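Fervidolysin (Fervidobacterium pennivorans, PDB 1R6V) degrades keratin into peptides as a subtilisin-like serine protease, allowing its bacterium to grow on native feathers. Local coordinates at residues 556-561 and 625-630; 527-532 and 662-667; 570-575 and 588-593. The protein carries 1 engineered substitution. All blocks are in the same frame, centred on the assembly; numbering follows the deposited sequence.

Contact 1. Residues 556-561 and 625-630; sequences STLQVK and VTLNGE
The flat carboxamide of N628 turns its oxygen, OD1, to S556 and T557. T557 N donates to N628 OD1 over 3.0 Å, coming in tilted 32° from the amide plane, and S556 CB packs against the same oxygen at 3.2 Å. The nitrogen end of the group is held outside the contact, by the carbonyl O of A531. CG of N628 lies beside its own backbone N (chi1 -63°), on the side where the T557 backbone is met. N628 N donates to T557 O at 2.9 Å, and T557 is thus bound through both its N-H and its carbonyl.

Farther along, the segments form an antiparallel ladder. Q559 and T626 are a hydrogen-bonded pair, with T626 N to Q559 O at 2.8 Å and Q559 N returning to T626 O. L558 with L627 and V560 with V625 are non-hydrogen-bonded pairs, and their four side chains share one buried face of the sheet. There L558 CD1 lies 3.5 Å from V625 CG1, the two side chains crossing obliquely, and L627 CD1 touches L558 CD1 at 3.9 Å. A type I' turn from L627 to E630 leads into the next strand.

Water 1 joins T557 OG1 to G629 N, and water 2 donates to N628 OD1 and meets T557 OG1. T557 and N628 sit where the next hydrogen-bonded pair would fall, and OD1 takes the T557 N-H in place of the N628 backbone O, extending the ladder into the turn. On the inner face L558, L627 and V625 pack on F607 and I668 of the facing sheet, as in a beta-sandwich.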
ATOM      1  N   SER A 556      -0.116 -14.370  25.456  1.00 20.72           N
ATOM      2  CA  SER A 556      -0.329 -13.282  26.402  1.00 19.78           C
ATOM      3  C   SER A 556      -0.740 -13.822  27.768  1.00 19.98           C
ATOM      4  O   SER A 556      -1.032 -15.009  27.923  1.00 21.13           O
ATOM      5  CB  SER A 556      -1.433 -12.351  25.892  1.00 19.63           C
ATOM      6  OG  SER A 556      -2.610 -13.094  25.616  1.00 21.57           O
ATOM      7  N   THR A 557      -0.755 -12.931  28.750  1.00 20.01           N
ATOM      8  CA  THR A 557      -1.177 -13.283  30.096  1.00 21.82           C
ATOM      9  C   THR A 557      -2.236 -12.272  30.499  1.00 20.10           C
ATOM     10  O   THR A 557      -2.150 -11.093  30.153  1.00 20.03           O
ATOM     11  CB  THR A 557      -0.012 -13.236  31.110  1.00 20.65           C
ATOM     12  OG1 THR A 557       0.615 -11.951  31.078  1.00 22.81           O
ATOM     13  CG2 THR A 557       1.009 -14.313  30.780  1.00 24.75           C
ATOM     14  N   LEU A 558      -3.243 -12.745  31.220  1.00 20.62           N
ATOM     15  CA  LEU A 558      -4.318 -11.869  31.667  1.00 21.72           C
ATOM     16  C   LEU A 558      -4.882 -12.376  32.974  1.00 21.09           C
ATOM     17  O   LEU A 558      -5.311 -13.519  33.064  1.00 20.32           O
ATOM     18  CB  LEU A 558      -5.448 -11.825  30.636  1.00 21.84           C
ATOM     19  CG  LEU A 558      -6.692 -11.015  31.024  1.00 23.93           C
ATOM     20  CD1 LEU A 558      -6.310  -9.554  31.202  1.00 23.00           C
ATOM     21  CD2 LEU A 558      -7.757 -11.149  29.944  1.00 24.63           C
ATOM     22  N   GLN A 559      -4.869 -11.519  33.985  1.00 21.92           N
ATOM     23  CA  GLN A 559      -5.424 -11.876  35.283  1.00 23.30           C
ATOM     24  C   GLN A 559      -6.370 -10.764  35.705  1.00 21.61           C
ATOM     25  O   GLN A 559      -6.165  -9.607  35.353  1.00 22.13           O
ATOM     26  CB  GLN A 559      -4.315 -12.033  36.332  1.00 26.22           C
ATOM     27  CG  GLN A 559      -3.352 -13.197  36.067  1.00 32.63           C
ATOM     28  CD  GLN A 559      -2.281 -13.325  37.140  1.00 37.27           C
ATOM     29  OE1 GLN A 559      -1.613 -12.345  37.484  1.00 40.78           O
ATOM     30  NE2 GLN A 559      -2.105 -14.537  37.668  1.00 39.65           N
ATOM     31  N   VAL A 560      -7.421 -11.115  36.439  1.00 21.80           N
ATOM     32  CA  VAL A 560      -8.350 -10.108  36.931  1.00 22.00           C
ATOM     33  C   VAL A 560      -8.683 -10.398  38.395  1.00 20.72           C
ATOM     34  O   VAL A 560      -8.914 -11.543  38.769  1.00 18.80           O
ATOM     35  CB  VAL A 560      -9.664 -10.053  36.109  1.00 24.04           C
ATOM     36  CG1 VAL A 560     -10.386 -11.377  36.158  1.00 26.36           C
ATOM     37  CG2 VAL A 560     -10.550  -8.951  36.659  1.00 25.86           C
ATOM     38  N   LYS A 561      -8.681  -9.350  39.213  1.00 19.84           N
ATOM     39  CA  LYS A 561      -8.993  -9.472  40.640  1.00 21.14           C
ATOM     40  C   LYS A 561      -9.908  -8.312  41.045  1.00 20.58           C
ATOM     41  O   LYS A 561      -9.624  -7.167  40.722  1.00 22.65           O
ATOM     42  CB  LYS A 561      -7.695  -9.419  41.458  1.00 22.74           C
ATOM     43  CG  LYS A 561      -7.878  -9.374  42.974  1.00 28.13           C
ATOM     44  CD  LYS A 561      -6.522  -9.355  43.683  1.00 30.19           C
ATOM     45  CE  LYS A 561      -6.666  -9.190  45.196  1.00 34.79           C
ATOM     46  NZ  LYS A 561      -5.338  -9.259  45.879  1.00 36.45           N
ATOM     47  N   VAL A 625      -6.886  -5.330  36.511  1.00 20.58           N
ATOM     48  CA  VAL A 625      -6.609  -6.268  35.433  1.00 21.65           C
ATOM     49  C   VAL A 625      -5.098  -6.215  35.270  1.00 21.78           C
ATOM     50  O   VAL A 625      -4.513  -5.130  35.257  1.00 24.65           O
ATOM     51  CB  VAL A 625      -7.282  -5.831  34.093  1.00 21.49           C
ATOM     52  CG1 VAL A 625      -6.561  -6.467  32.899  1.00 22.62           C
ATOM     53  CG2 VAL A 625      -8.741  -6.258  34.074  1.00 22.65           C
ATOM     54  N   THR A 626      -4.462  -7.376  35.199  1.00 20.59           N
ATOM     55  CA  THR A 626      -3.024  -7.426  34.979  1.00 20.35           C
ATOM     56  C   THR A 626      -2.914  -8.038  33.588  1.00 18.58           C
ATOM     57  O   THR A 626      -3.183  -9.216  33.389  1.00 17.99           O
ATOM     58  CB  THR A 626      -2.296  -8.308  36.014  1.00 22.90           C
ATOM     59  OG1 THR A 626      -2.553  -7.807  37.334  1.00 23.15           O
ATOM     60  CG2 THR A 626      -0.786  -8.257  35.765  1.00 21.82           C
ATOM     61  N   LEU A 627      -2.535  -7.204  32.631  1.00 19.07           N
ATOM     62  CA  LEU A 627      -2.438  -7.617  31.237  1.00 19.01           C
ATOM     63  C   LEU A 627      -0.991  -7.611  30.770  1.00 18.38           C
ATOM     64  O   LEU A 627      -0.377  -6.556  30.670  1.00 20.32           O
ATOM     65  CB  LEU A 627      -3.255  -6.643  30.397  1.00 19.57           C
ATOM     66  CG  LEU A 627      -3.275  -6.833  28.882  1.00 19.79           C
ATOM     67  CD1 LEU A 627      -3.824  -8.226  28.513  1.00 21.23           C
ATOM     68  CD2 LEU A 627      -4.150  -5.729  28.311  1.00 21.06           C
ATOM     69  N   ASN A 628      -0.459  -8.787  30.474  1.00 20.51           N
ATOM     70  CA  ASN A 628       0.930  -8.887  30.046  1.00 22.04           C
ATOM     71  C   ASN A 628       1.860  -8.189  31.041  1.00 23.36           C
ATOM     72  O   ASN A 628       2.839  -7.538  30.663  1.00 23.82           O
ATOM     73  CB  ASN A 628       1.084  -8.317  28.630  1.00 21.11           C
ATOM     74  CG  ASN A 628       0.291  -9.119  27.614  1.00 20.07           C
ATOM     75  OD1 ASN A 628       0.330 -10.346  27.629  1.00 20.19           O
ATOM     76  ND2 ASN A 628      -0.438  -8.437  26.737  1.00 20.23           N
ATOM     77  N   GLY A 629       1.519  -8.324  32.323  1.00 23.80           N
ATOM     78  CA  GLY A 629       2.318  -7.739  33.389  1.00 25.48           C
ATOM     79  C   GLY A 629       1.968  -6.333  33.834  1.00 26.53           C
ATOM     80  O   GLY A 629       2.454  -5.860  34.861  1.00 27.79           O
ATOM     81  N   GLU A 630       1.116  -5.656  33.080  1.00 25.53           N
ATOM     82  CA  GLU A 630       0.756  -4.298  33.421  1.00 26.54           C
ATOM     83  C   GLU A 630      -0.546  -4.232  34.207  1.00 26.10           C
ATOM     84  O   GLU A 630      -1.543  -4.828  33.807  1.00 23.33           O
ATOM     85  CB  GLU A 630       0.630  -3.477  32.145  1.00 28.43           C
ATOM     86  CG  GLU A 630       0.415  -2.012  32.386  1.00 34.78           C
ATOM     87  CD  GLU A 630       0.387  -1.225  31.098  1.00 37.97           C
ATOM     88  OE1 GLU A 630       1.351  -1.351  30.307  1.00 39.59           O
ATOM     89  OE2 GLU A 630      -0.598  -0.486  30.881  1.00 38.92           O
TER
HETATM   90  O   HOH W   1      -0.550 -10.536  33.211  1.00 26.23           O
HETATM   91  O   HOH W   2       2.704 -11.734  28.629  1.00 32.31           O

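Contact 2. Residues 527-532 and 662-667; sequences ALRMAE and IYVWWT
R529 lays its guanidinium flat on the indole of W666 in a cation-pi stack that joins the Ig-like domain to the second beta-sandwich domain. The planes are 6° apart, and CZ sits 3.6 Å from the centroid of the six-membered ring of W666, over its face. In its own plane the guanidinium uses NH1 to donate to W665 O at 2.8 Å, a nearly straight bond of 169°; NH2 makes a weak, longer bond to the same oxygen and is also bonded outside the two segments. Beside this pair, L528 CD1 stands over the face of W665, 3.8 Å from the centroid of the six-membered ring, as a CH-pi contact. The indole N-H of W665 is held by I526 O. E532 completes the first shell: its OE2 accepts T667 N at 2.7 Å, from above the carboxylate plane.

The same carboxylate positions the arginine. E532 OE2 forms a salt bridge with R529 NH1 at 2.9 Å, while OE1 takes the backbone N of R529 at 2.9 Å, with a weak bond from L528 N besides. The carboxylate thus ties the loop to itself and to T667 of strand 666-669, and its proximity probably helps to offset the buried positive charge. The short 3-10 segment 530-532 brings E532 round so that E532 N bonds R529 O.

Farther out, D649 pairs with R529 NE in a salt bridge, and F607 stacks on W666. Between E532 and T667, water 3 donates to both carbonyl oxygens, E532 O and T667 O, at 2.9 Å each.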
ATOM      1  N   ALA A 527      -6.706  -3.747  18.559  1.00 17.78           N
ATOM      2  CA  ALA A 527      -6.367  -3.689  19.974  1.00 19.22           C
ATOM      3  C   ALA A 527      -6.603  -2.267  20.450  1.00 20.54           C
ATOM      4  O   ALA A 527      -6.345  -1.310  19.719  1.00 22.08           O
ATOM      5  CB  ALA A 527      -4.898  -4.070  20.179  1.00 21.13           C
ATOM      6  N   LEU A 528      -7.083  -2.129  21.677  1.00 19.20           N
ATOM      7  CA  LEU A 528      -7.372  -0.817  22.231  1.00 19.75           C
ATOM      8  C   LEU A 528      -6.281  -0.276  23.140  1.00 20.94           C
ATOM      9  O   LEU A 528      -6.305   0.904  23.495  1.00 21.49           O
ATOM     10  CB  LEU A 528      -8.690  -0.879  23.018  1.00 19.97           C
ATOM     11  CG  LEU A 528      -9.903  -1.361  22.211  1.00 21.22           C
ATOM     12  CD1 LEU A 528     -11.137  -1.496  23.114  1.00 20.90           C
ATOM     13  CD2 LEU A 528     -10.182  -0.374  21.087  1.00 23.83           C
ATOM     14  N   ARG A 529      -5.324  -1.130  23.504  1.00 20.76           N
ATOM     15  CA  ARG A 529      -4.262  -0.734  24.426  1.00 21.72           C
ATOM     16  C   ARG A 529      -2.859  -1.180  24.034  1.00 21.73           C
ATOM     17  O   ARG A 529      -2.673  -2.285  23.537  1.00 19.87           O
ATOM     18  CB  ARG A 529      -4.558  -1.302  25.813  1.00 20.94           C
ATOM     19  CG  ARG A 529      -5.964  -1.037  26.289  1.00 20.97           C
ATOM     20  CD  ARG A 529      -6.231  -1.716  27.620  1.00 19.06           C
ATOM     21  NE  ARG A 529      -7.650  -1.657  27.945  1.00 16.24           N
ATOM     22  CZ  ARG A 529      -8.586  -2.382  27.337  1.00 18.17           C
ATOM     23  NH1 ARG A 529      -8.253  -3.233  26.375  1.00 17.09           N
ATOM     24  NH2 ARG A 529      -9.866  -2.232  27.667  1.00 15.54           N
ATOM     25  N   MET A 530      -1.880  -0.318  24.293  1.00 22.55           N
ATOM     26  CA  MET A 530      -0.489  -0.638  23.982  1.00 24.33           C
ATOM     27  C   MET A 530      -0.083  -1.903  24.743  1.00 23.62           C
ATOM     28  O   MET A 530       0.715  -2.707  24.259  1.00 22.92           O
ATOM     29  CB  MET A 530       0.426   0.533  24.371  1.00 27.80           C
ATOM     30  CG  MET A 530       1.876   0.357  23.938  1.00 33.32           C
ATOM     31  SD  MET A 530       2.907   1.786  24.353  1.00 38.31           S
ATOM     32  CE  MET A 530       2.770   2.724  22.860  1.00 36.72           C
ATOM     33  N   ALA A 531      -0.662  -2.095  25.926  1.00 20.63           N
ATOM     34  CA  ALA A 531      -0.346  -3.260  26.739  1.00 18.73           C
ATOM     35  C   ALA A 531      -0.710  -4.586  26.073  1.00 18.49           C
ATOM     36  O   ALA A 531      -0.215  -5.637  26.474  1.00 19.52           O
ATOM     37  CB  ALA A 531      -1.046  -3.158  28.110  1.00 19.80           C
ATOM     38  N   GLU A 532      -1.570  -4.539  25.058  1.00 17.02           N
ATOM     39  CA  GLU A 532      -1.988  -5.746  24.357  1.00 17.03           C
ATOM     40  C   GLU A 532      -1.038  -6.124  23.214  1.00 17.77           C
ATOM     41  O   GLU A 532      -1.060  -7.257  22.729  1.00 17.89           O
ATOM     42  CB  GLU A 532      -3.407  -5.566  23.819  1.00 18.00           C
ATOM     43  CG  GLU A 532      -4.413  -5.336  24.935  1.00 18.85           C
ATOM     44  CD  GLU A 532      -5.753  -4.839  24.447  1.00 19.95           C
ATOM     45  OE1 GLU A 532      -5.764  -3.955  23.562  1.00 19.97           O
ATOM     46  OE2 GLU A 532      -6.780  -5.329  24.967  1.00 19.50           O
ATOM     47  N   ILE A 662     -21.285  -3.011  21.609  1.00 20.69           N
ATOM     48  CA  ILE A 662     -19.905  -3.386  21.390  1.00 20.27           C
ATOM     49  C   ILE A 662     -19.160  -2.778  22.576  1.00 18.06           C
ATOM     50  O   ILE A 662     -18.789  -1.612  22.560  1.00 17.72           O
ATOM     51  CB  ILE A 662     -19.330  -2.869  20.025  1.00 22.40           C
ATOM     52  CG1 ILE A 662     -17.828  -3.117  19.988  1.00 26.74           C
ATOM     53  CG2 ILE A 662     -19.613  -1.403  19.819  1.00 23.77           C
ATOM     54  CD1 ILE A 662     -17.465  -4.504  20.293  1.00 28.55           C
ATOM     55  N   TYR A 663     -18.990  -3.576  23.625  1.00 17.53           N
ATOM     56  CA  TYR A 663     -18.308  -3.099  24.815  1.00 17.58           C
ATOM     57  C   TYR A 663     -16.805  -3.158  24.645  1.00 18.25           C
ATOM     58  O   TYR A 663     -16.293  -3.968  23.873  1.00 17.88           O
ATOM     59  CB  TYR A 663     -18.694  -3.932  26.042  1.00 16.91           C
ATOM     60  CG  TYR A 663     -20.059  -3.584  26.595  1.00 18.81           C
ATOM     61  CD1 TYR A 663     -21.200  -4.247  26.152  1.00 20.19           C
ATOM     62  CD2 TYR A 663     -20.208  -2.553  27.525  1.00 20.01           C
ATOM     63  CE1 TYR A 663     -22.460  -3.890  26.618  1.00 21.84           C
ATOM     64  CE2 TYR A 663     -21.465  -2.186  27.998  1.00 20.29           C
ATOM     65  CZ  TYR A 663     -22.584  -2.862  27.537  1.00 23.21           C
ATOM     66  OH  TYR A 663     -23.832  -2.503  27.983  1.00 26.35           O
ATOM     67  N   VAL A 664     -16.118  -2.276  25.366  1.00 16.09           N
ATOM     68  CA  VAL A 664     -14.660  -2.230  25.363  1.00 16.35           C
ATOM     69  C   VAL A 664     -14.199  -3.670  25.560  1.00 15.63           C
ATOM     70  O   VAL A 664     -14.771  -4.429  26.360  1.00 15.80           O
ATOM     71  CB  VAL A 664     -14.153  -1.320  26.518  1.00 15.75           C
ATOM     72  CG1 VAL A 664     -12.705  -1.609  26.835  1.00 17.69           C
ATOM     73  CG2 VAL A 664     -14.300   0.153  26.108  1.00 16.86           C
ATOM     74  N   TRP A 665     -13.175  -4.060  24.812  1.00 14.80           N
ATOM     75  CA  TRP A 665     -12.679  -5.421  24.907  1.00 14.84           C
ATOM     76  C   TRP A 665     -11.202  -5.503  25.234  1.00 13.12           C
ATOM     77  O   TRP A 665     -10.486  -4.505  25.161  1.00 14.72           O
ATOM     78  CB  TRP A 665     -12.961  -6.175  23.606  1.00 14.88           C
ATOM     79  CG  TRP A 665     -12.237  -5.616  22.412  1.00 17.61           C
ATOM     80  CD1 TRP A 665     -10.990  -5.971  21.958  1.00 17.70           C
ATOM     81  CD2 TRP A 665     -12.713  -4.600  21.522  1.00 19.17           C
ATOM     82  NE1 TRP A 665     -10.666  -5.236  20.843  1.00 17.62           N
ATOM     83  CE2 TRP A 665     -11.704  -4.388  20.550  1.00 18.93           C
ATOM     84  CE3 TRP A 665     -13.896  -3.849  21.449  1.00 20.24           C
ATOM     85  CZ2 TRP A 665     -11.840  -3.453  19.511  1.00 19.82           C
ATOM     86  CZ3 TRP A 665     -14.034  -2.916  20.413  1.00 21.51           C
ATOM     87  CH2 TRP A 665     -13.009  -2.728  19.458  1.00 21.29           C
ATOM     88  N   TRP A 666     -10.784  -6.708  25.611  1.00 14.48           N
ATOM     89  CA  TRP A 666      -9.394  -7.015  25.962  1.00 14.51           C
ATOM     90  C   TRP A 666      -8.932  -8.011  24.904  1.00 14.99           C
ATOM     91  O   TRP A 666      -9.580  -9.039  24.680  1.00 16.22           O
ATOM     92  CB  TRP A 666      -9.335  -7.642  27.357  1.00 15.60           C
ATOM     93  CG  TRP A 666     -10.019  -6.788  28.377  1.00 16.66           C
ATOM     94  CD1 TRP A 666     -11.352  -6.760  28.656  1.00 17.30           C
ATOM     95  CD2 TRP A 666      -9.417  -5.758  29.172  1.00 16.97           C
ATOM     96  NE1 TRP A 666     -11.623  -5.772  29.572  1.00 17.85           N
ATOM     97  CE2 TRP A 666     -10.453  -5.140  29.906  1.00 16.96           C
ATOM     98  CE3 TRP A 666      -8.102  -5.295  29.329  1.00 17.45           C
ATOM     99  CZ2 TRP A 666     -10.219  -4.082  30.788  1.00 16.08           C
ATOM    100  CZ3 TRP A 666      -7.868  -4.242  30.205  1.00 18.34           C
ATOM    101  CH2 TRP A 666      -8.927  -3.647  30.924  1.00 16.35           C
ATOM    102  N   THR A 667      -7.816  -7.693  24.264  1.00 16.09           N
ATOM    103  CA  THR A 667      -7.274  -8.513  23.188  1.00 16.60           C
ATOM    104  C   THR A 667      -6.146  -9.409  23.693  1.00 17.61           C
ATOM    105  O   THR A 667      -5.118  -8.915  24.150  1.00 16.76           O
ATOM    106  CB  THR A 667      -6.784  -7.587  22.048  1.00 15.22           C
ATOM    107  OG1 THR A 667      -7.878  -6.772  21.605  1.00 16.95           O
ATOM    108  CG2 THR A 667      -6.280  -8.395  20.858  1.00 15.70           C
TER
HETATM  109  O   HOH W   3      -2.267  -9.186  24.486  1.00 18.62           O

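Contact 3. Residues 570-575 and 588-593; sequences KDPQFV and VAYARN
Backbone hydrogen bonds join F574 to V588 and P572 to Y590 in this beta hairpin of the second beta-sandwich domain. F574 and V588 are a hydrogen-bonded pair: F574 N donates to V588 O at 2.8 Å and V588 N to F574 O at 2.9 Å. One step on, Q573 faces A589 as a non-hydrogen-bonded pair whose side chains diverge. Past the strand ends, Y590 N still donates to P572 O over 2.9 Å.

Apolar contacts flank these bonds. CG of F574 is anti to its backbone N (chi1 166°), which carries the ring to where V588 CG1 meets its edge, 3.7 Å from CD2; the ring goes on to meet F562 edge-to-face. P572 CB packs against Y590 CB at 3.9 Å, the two side chains crossing at about a right angle, and the tyrosine hydroxyl is bonded to T564 O.

No charged pair crosses the contact. The polar bonds across the hairpin are the three backbone ones, with apolar contacts beside them and the buried F574 ring turned to V560 of the other sheet, an arrangement in which the main chain sets the register.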
ATOM      1  N   LYS A 570     -27.092 -11.354  45.628  1.00 34.11           N
ATOM      2  CA  LYS A 570     -27.501 -12.749  45.610  1.00 34.43           C
ATOM      3  C   LYS A 570     -26.724 -13.499  44.535  1.00 34.50           C
ATOM      4  O   LYS A 570     -26.853 -13.202  43.345  1.00 34.25           O
ATOM      5  CB  LYS A 570     -29.004 -12.850  45.322  1.00 35.76           C
ATOM      6  CG  LYS A 570     -29.723 -13.936  46.102  1.00 38.18           C
ATOM      7  CD  LYS A 570     -29.144 -15.312  45.838  1.00 39.67           C
ATOM      8  CE  LYS A 570     -29.698 -16.327  46.830  1.00 41.79           C
ATOM      9  NZ  LYS A 570     -29.136 -17.689  46.610  1.00 42.99           N
ATOM     10  N   ASP A 571     -25.923 -14.467  44.970  1.00 34.62           N
ATOM     11  CA  ASP A 571     -25.107 -15.295  44.091  1.00 34.55           C
ATOM     12  C   ASP A 571     -24.390 -14.504  43.006  1.00 33.38           C
ATOM     13  O   ASP A 571     -24.646 -14.689  41.817  1.00 34.04           O
ATOM     14  CB  ASP A 571     -25.961 -16.385  43.435  1.00 36.90           C
ATOM     15  CG  ASP A 571     -26.659 -17.268  44.449  1.00 39.29           C
ATOM     16  OD1 ASP A 571     -26.022 -17.627  45.462  1.00 40.61           O
ATOM     17  OD2 ASP A 571     -27.841 -17.608  44.224  1.00 40.46           O
ATOM     18  N   PRO A 572     -23.484 -13.602  43.401  1.00 32.15           N
ATOM     19  CA  PRO A 572     -22.762 -12.818  42.397  1.00 29.78           C
ATOM     20  C   PRO A 572     -21.770 -13.692  41.624  1.00 28.61           C
ATOM     21  O   PRO A 572     -21.083 -14.542  42.196  1.00 26.51           O
ATOM     22  CB  PRO A 572     -22.061 -11.750  43.240  1.00 31.48           C
ATOM     23  CG  PRO A 572     -21.770 -12.487  44.520  1.00 30.27           C
ATOM     24  CD  PRO A 572     -23.075 -13.223  44.768  1.00 30.45           C
ATOM     25  N   GLN A 573     -21.704 -13.496  40.314  1.00 27.68           N
ATOM     26  CA  GLN A 573     -20.772 -14.268  39.517  1.00 25.73           C
ATOM     27  C   GLN A 573     -19.996 -13.380  38.564  1.00 24.65           C
ATOM     28  O   GLN A 573     -20.520 -12.390  38.050  1.00 22.77           O
ATOM     29  CB  GLN A 573     -21.494 -15.346  38.704  1.00 30.00           C
ATOM     30  CG  GLN A 573     -22.250 -16.366  39.523  1.00 32.72           C
ATOM     31  CD  GLN A 573     -22.717 -17.530  38.682  1.00 36.19           C
ATOM     32  OE1 GLN A 573     -21.908 -18.358  38.252  1.00 37.35           O
ATOM     33  NE2 GLN A 573     -24.025 -17.597  38.426  1.00 37.21           N
ATOM     34  N   PHE A 574     -18.734 -13.744  38.363  1.00 22.84           N
ATOM     35  CA  PHE A 574     -17.836 -13.062  37.442  1.00 22.84           C
ATOM     36  C   PHE A 574     -18.071 -13.772  36.122  1.00 21.61           C
ATOM     37  O   PHE A 574     -18.074 -15.001  36.060  1.00 20.73           O
ATOM     38  CB  PHE A 574     -16.383 -13.246  37.881  1.00 22.87           C
ATOM     39  CG  PHE A 574     -15.370 -12.879  36.825  1.00 20.47           C
ATOM     40  CD1 PHE A 574     -15.475 -11.685  36.111  1.00 19.74           C
ATOM     41  CD2 PHE A 574     -14.283 -13.709  36.581  1.00 21.55           C
ATOM     42  CE1 PHE A 574     -14.510 -11.318  35.171  1.00 17.80           C
ATOM     43  CE2 PHE A 574     -13.310 -13.352  35.640  1.00 21.09           C
ATOM     44  CZ  PHE A 574     -13.428 -12.153  34.937  1.00 19.79           C
ATOM     45  N   VAL A 575     -18.276 -12.993  35.070  1.00 21.78           N
ATOM     46  CA  VAL A 575     -18.553 -13.550  33.760  1.00 21.40           C
ATOM     47  C   VAL A 575     -17.649 -12.995  32.685  1.00 19.46           C
ATOM     48  O   VAL A 575     -17.396 -11.795  32.642  1.00 19.40           O
ATOM     49  CB  VAL A 575     -19.993 -13.243  33.341  1.00 23.91           C
ATOM     50  CG1 VAL A 575     -20.349 -14.013  32.069  1.00 24.36           C
ATOM     51  CG2 VAL A 575     -20.944 -13.602  34.475  1.00 25.17           C
ATOM     52  N   VAL A 588     -18.268 -17.824  36.779  1.00 27.96           N
ATOM     53  CA  VAL A 588     -17.687 -18.388  37.998  1.00 27.72           C
ATOM     54  C   VAL A 588     -18.114 -17.569  39.213  1.00 27.19           C
ATOM     55  O   VAL A 588     -18.340 -16.365  39.113  1.00 25.90           O
ATOM     56  CB  VAL A 588     -16.144 -18.418  37.906  1.00 28.64           C
ATOM     57  CG1 VAL A 588     -15.595 -17.006  37.785  1.00 28.87           C
ATOM     58  CG2 VAL A 588     -15.557 -19.124  39.115  1.00 29.67           C
ATOM     59  N   ALA A 589     -18.236 -18.221  40.364  1.00 28.09           N
ATOM     60  CA  ALA A 589     -18.643 -17.513  41.567  1.00 26.71           C
ATOM     61  C   ALA A 589     -17.700 -16.356  41.832  1.00 26.20           C
ATOM     62  O   ALA A 589     -16.485 -16.486  41.701  1.00 26.09           O
ATOM     63  CB  ALA A 589     -18.649 -18.461  42.768  1.00 28.58           C
ATOM     64  N   TYR A 590     -18.272 -15.224  42.212  1.00 25.50           N
ATOM     65  CA  TYR A 590     -17.495 -14.042  42.525  1.00 26.16           C
ATOM     66  C   TYR A 590     -16.843 -14.242  43.883  1.00 27.18           C
ATOM     67  O   TYR A 590     -17.483 -14.720  44.824  1.00 27.63           O
ATOM     68  CB  TYR A 590     -18.402 -12.819  42.593  1.00 23.98           C
ATOM     69  CG  TYR A 590     -17.694 -11.541  42.973  1.00 23.62           C
ATOM     70  CD1 TYR A 590     -17.197 -10.678  41.994  1.00 22.63           C
ATOM     71  CD2 TYR A 590     -17.533 -11.180  44.313  1.00 20.78           C
ATOM     72  CE1 TYR A 590     -16.563  -9.487  42.334  1.00 22.53           C
ATOM     73  CE2 TYR A 590     -16.899  -9.990  44.663  1.00 20.26           C
ATOM     74  CZ  TYR A 590     -16.419  -9.148  43.672  1.00 21.76           C
ATOM     75  OH  TYR A 590     -15.801  -7.966  44.002  1.00 20.28           O
ATOM     76  N   ALA A 591     -15.571 -13.879  43.977  1.00 26.80           N
ATOM     77  CA  ALA A 591     -14.836 -13.983  45.230  1.00 27.94           C
ATOM     78  C   ALA A 591     -13.947 -12.747  45.356  1.00 28.17           C
ATOM     79  O   ALA A 591     -13.071 -12.517  44.529  1.00 26.99           O
ATOM     80  CB  ALA A 591     -13.999 -15.251  45.253  1.00 28.98           C
ATOM     81  N   ARG A 592     -14.200 -11.944  46.386  1.00 26.98           N
ATOM     82  CA  ARG A 592     -13.441 -10.729  46.632  1.00 27.32           C
ATOM     83  C   ARG A 592     -11.962 -11.039  46.816  1.00 27.28           C
ATOM     84  O   ARG A 592     -11.600 -11.976  47.529  1.00 26.12           O
ATOM     85  CB  ARG A 592     -13.980 -10.026  47.883  1.00 27.95           C
ATOM     86  CG  ARG A 592     -13.355  -8.672  48.161  1.00 30.45           C
ATOM     87  CD  ARG A 592     -14.034  -7.935  49.326  1.00 31.25           C
ATOM     88  NE  ARG A 592     -13.380  -8.148  50.616  1.00 36.77           N
ATOM     89  CZ  ARG A 592     -13.402  -9.287  51.299  1.00 37.02           C
ATOM     90  NH1 ARG A 592     -14.051 -10.340  50.821  1.00 39.35           N
ATOM     91  NH2 ARG A 592     -12.774  -9.374  52.466  1.00 37.29           N
ATOM     92  N   ASN A 593     -11.117 -10.254  46.149  1.00 28.49           N
ATOM     93  CA  ASN A 593      -9.665 -10.397  46.230  1.00 30.07           C
ATOM     94  C   ASN A 593      -9.109 -11.681  45.627  1.00 30.57           C
ATOM     95  O   ASN A 593      -7.928 -11.993  45.787  1.00 30.64           O
ATOM     96  CB  ASN A 593      -9.215 -10.257  47.688  1.00 30.26           C
ATOM     97  CG  ASN A 593      -9.382  -8.846  48.205  1.00 32.31           C
ATOM     98  OD1 ASN A 593      -9.488  -8.619  49.412  1.00 36.29           O
ATOM     99  ND2 ASN A 593      -9.395  -7.884  47.295  1.00 32.85           N
TER

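In the fold
Following the chain, the first segment of contact 2 comes at 527-532, in the loop between strands 496-505 and 535-543. Contact 1 begins at 556-561, and the short hairpin of contact 3, 570-575 with 588-593, opens and closes before 625-630 completes contact 1. Only at 662-667, near the C terminus, does contact 2 close, so the three are nested without crossing: 3 within 1, 1 within 2. Contact 2 joins two domains, whereas contacts 1 and 3 belong to the two sheets of the second beta-sandwich. One place where these sheets meet is V560 on the ring of F574, and V625 packs on W666 between contacts 1 and 2.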